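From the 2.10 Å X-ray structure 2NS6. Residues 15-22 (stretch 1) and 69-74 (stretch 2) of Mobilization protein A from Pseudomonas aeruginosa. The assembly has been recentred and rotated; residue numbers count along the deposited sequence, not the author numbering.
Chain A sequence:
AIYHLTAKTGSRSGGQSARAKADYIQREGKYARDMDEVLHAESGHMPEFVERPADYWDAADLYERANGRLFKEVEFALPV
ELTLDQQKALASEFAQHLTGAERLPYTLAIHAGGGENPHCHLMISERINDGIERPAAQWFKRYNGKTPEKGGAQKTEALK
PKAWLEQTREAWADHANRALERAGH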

# COMPACT_ATOMS: atom_id res chain seq x y z
N GLY A 15 -16.90 -8.50 -1.23
CA GLY A 15 -16.63 -8.88 0.14
C GLY A 15 -15.15 -8.81 0.45
O GLY A 15 -14.53 -9.81 0.84
N GLN A 16 -14.58 -7.62 0.27
CA GLN A 16 -13.16 -7.39 0.52
C GLN A 16 -12.92 -6.92 1.95
O GLN A 16 -13.61 -6.02 2.45
CB GLN A 16 -12.62 -6.35 -0.47
N SER A 17 -11.95 -7.55 2.62
CA SER A 17 -11.59 -7.20 3.99
C SER A 17 -10.14 -6.77 4.06
O SER A 17 -9.24 -7.57 3.81
CB SER A 17 -11.79 -8.39 4.93
OG SER A 17 -11.15 -8.14 6.17
N ALA A 18 -9.92 -5.52 4.41
CA ALA A 18 -8.57 -4.98 4.51
C ALA A 18 -7.72 -5.80 5.47
O ALA A 18 -6.59 -6.14 5.15
CB ALA A 18 -8.63 -3.53 4.97
N ARG A 19 -8.27 -6.11 6.64
CA ARG A 19 -7.53 -6.88 7.62
C ARG A 19 -7.10 -8.23 7.06
O ARG A 19 -5.94 -8.62 7.20
CB ARG A 19 -8.35 -7.09 8.89
CG ARG A 19 -7.66 -7.96 9.96
CD ARG A 19 -6.27 -7.43 10.33
NE ARG A 19 -5.46 -8.44 11.00
CZ ARG A 19 -5.65 -8.85 12.26
NH1 ARG A 19 -6.63 -8.33 12.99
NH2 ARG A 19 -4.88 -9.79 12.77
N ALA A 20 -8.02 -8.93 6.41
CA ALA A 20 -7.69 -10.23 5.83
C ALA A 20 -6.60 -10.08 4.77
O ALA A 20 -5.65 -10.86 4.75
CB ALA A 20 -8.95 -10.87 5.22
N LYS A 21 -6.73 -9.07 3.91
CA LYS A 21 -5.73 -8.85 2.87
C LYS A 21 -4.35 -8.54 3.46
O LYS A 21 -3.34 -9.08 3.01
CB LYS A 21 -6.18 -7.71 1.95
CG LYS A 21 -5.12 -7.25 0.96
CD LYS A 21 -4.78 -8.32 -0.06
CE LYS A 21 -5.92 -8.51 -1.05
NZ LYS A 21 -5.57 -9.46 -2.14
N ALA A 22 -4.30 -7.67 4.47
CA ALA A 22 -3.02 -7.33 5.11
C ALA A 22 -2.38 -8.56 5.74
O ALA A 22 -1.17 -8.80 5.58
CB ALA A 22 -3.23 -6.24 6.17
N ARG A 69 -14.15 3.07 -0.26
CA ARG A 69 -12.96 2.38 -0.76
C ARG A 69 -12.00 2.07 0.38
O ARG A 69 -11.31 2.96 0.88
CB ARG A 69 -12.26 3.26 -1.81
CG ARG A 69 -13.16 3.69 -2.97
CD ARG A 69 -12.65 4.98 -3.63
NE ARG A 69 -11.35 4.82 -4.29
CZ ARG A 69 -11.16 4.21 -5.45
NH1 ARG A 69 -12.19 3.68 -6.11
NH2 ARG A 69 -9.94 4.13 -5.97
N LEU A 70 -11.96 0.81 0.79
CA LEU A 70 -11.08 0.38 1.88
C LEU A 70 -9.60 0.56 1.53
O LEU A 70 -8.80 0.94 2.38
CB LEU A 70 -11.36 -1.09 2.23
CG LEU A 70 -12.75 -1.39 2.81
CD1 LEU A 70 -12.98 -2.88 2.78
CD2 LEU A 70 -12.85 -0.85 4.25
N PHE A 71 -9.25 0.28 0.28
CA PHE A 71 -7.87 0.42 -0.17
C PHE A 71 -7.73 0.14 -1.66
O PHE A 71 -8.60 -0.46 -2.28
CB PHE A 71 -6.96 -0.52 0.63
CG PHE A 71 -7.30 -1.97 0.45
CD1 PHE A 71 -6.81 -2.67 -0.65
CD2 PHE A 71 -8.15 -2.61 1.33
CE1 PHE A 71 -7.16 -4.00 -0.86
CE2 PHE A 71 -8.51 -3.94 1.13
CZ PHE A 71 -8.02 -4.64 0.04
N LYS A 72 -6.61 0.59 -2.22
CA LYS A 72 -6.28 0.40 -3.62
C LYS A 72 -5.09 -0.56 -3.60
O LYS A 72 -4.00 -0.22 -3.13
CB LYS A 72 -5.87 1.73 -4.25
CG LYS A 72 -5.52 1.67 -5.74
CD LYS A 72 -6.74 1.39 -6.60
CE LYS A 72 -6.43 1.49 -8.08
NZ LYS A 72 -6.21 2.90 -8.52
N GLU A 73 -5.31 -1.77 -4.11
CA GLU A 73 -4.26 -2.78 -4.15
C GLU A 73 -3.49 -2.73 -5.45
O GLU A 73 -4.07 -2.78 -6.54
CB GLU A 73 -4.89 -4.17 -3.99
CG GLU A 73 -3.93 -5.33 -4.23
CD GLU A 73 -4.55 -6.65 -3.84
OE1 GLU A 73 -5.66 -6.95 -4.32
OE2 GLU A 73 -3.92 -7.40 -3.05
N VAL A 74 -2.18 -2.62 -5.35
CA VAL A 74 -1.33 -2.57 -6.53
C VAL A 74 -0.38 -3.77 -6.50
O VAL A 74 0.12 -4.14 -5.43
CB VAL A 74 -0.50 -1.27 -6.56
CG1 VAL A 74 0.31 -1.20 -7.85
CG2 VAL A 74 -1.42 -0.06 -6.46
O HOH W 1 -7.27 -9.96 -3.85

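Stretch 2 meets the start of the helix in stretch 1 and the residues leading into it through L70, F71 and E73, and the two segments together bury 304 Å². R69 takes no part; its guanidinium group is hydrogen-bonded elsewhere in the structure. Contact begins at L70, whose CA-to-CB bond points toward stretch 1. With chi1 m and chi2 t, its side chain brings CD1 to 3.2 Å from the backbone O of Q16, a close van der Waals approach. The side chain of Q16 is not modelled beyond CB, so the contact described is that of its carbonyl O.

F71 has the most area covered by the other stretch. Its chi1 is p, and the ring reaches the start of the helix, with F71 CE2 3.5 Å from A18 CA and F71 CD2 3.8 Å from A18 CB. The small methyl of A18 suits this buried position, letting the ring come close to the helix backbone. At the ring edge, S17 C lies 4.4 Å from F71 CE2. The CA-to-CB bond of S17 points away from stretch 2, and its OG caps the helix, accepting a hydrogen bond from A20 N at 3.2 Å. One helical turn beyond A18, K21 adds an aliphatic contact, its CG 4.0 Å from F71 CZ.

K72 is out of reach of stretch 1, in keeping with the alternation of a strand, and E73 again faces stretch 1. Its extended side chain (chi1 and chi2 both t) meets K21, whose NZ donates to E73 OE2 at 2.8 Å in a salt bridge. Lysine thus serves two roles, packing its methylene against the phenylalanine while its ammonium group pairs with the carboxylate. A water accepts from K21 NZ at 2.5 Å and donates a weak hydrogen bond to E73 OE1 at 3.4 Å. V74, buried, makes no contact with stretch 1.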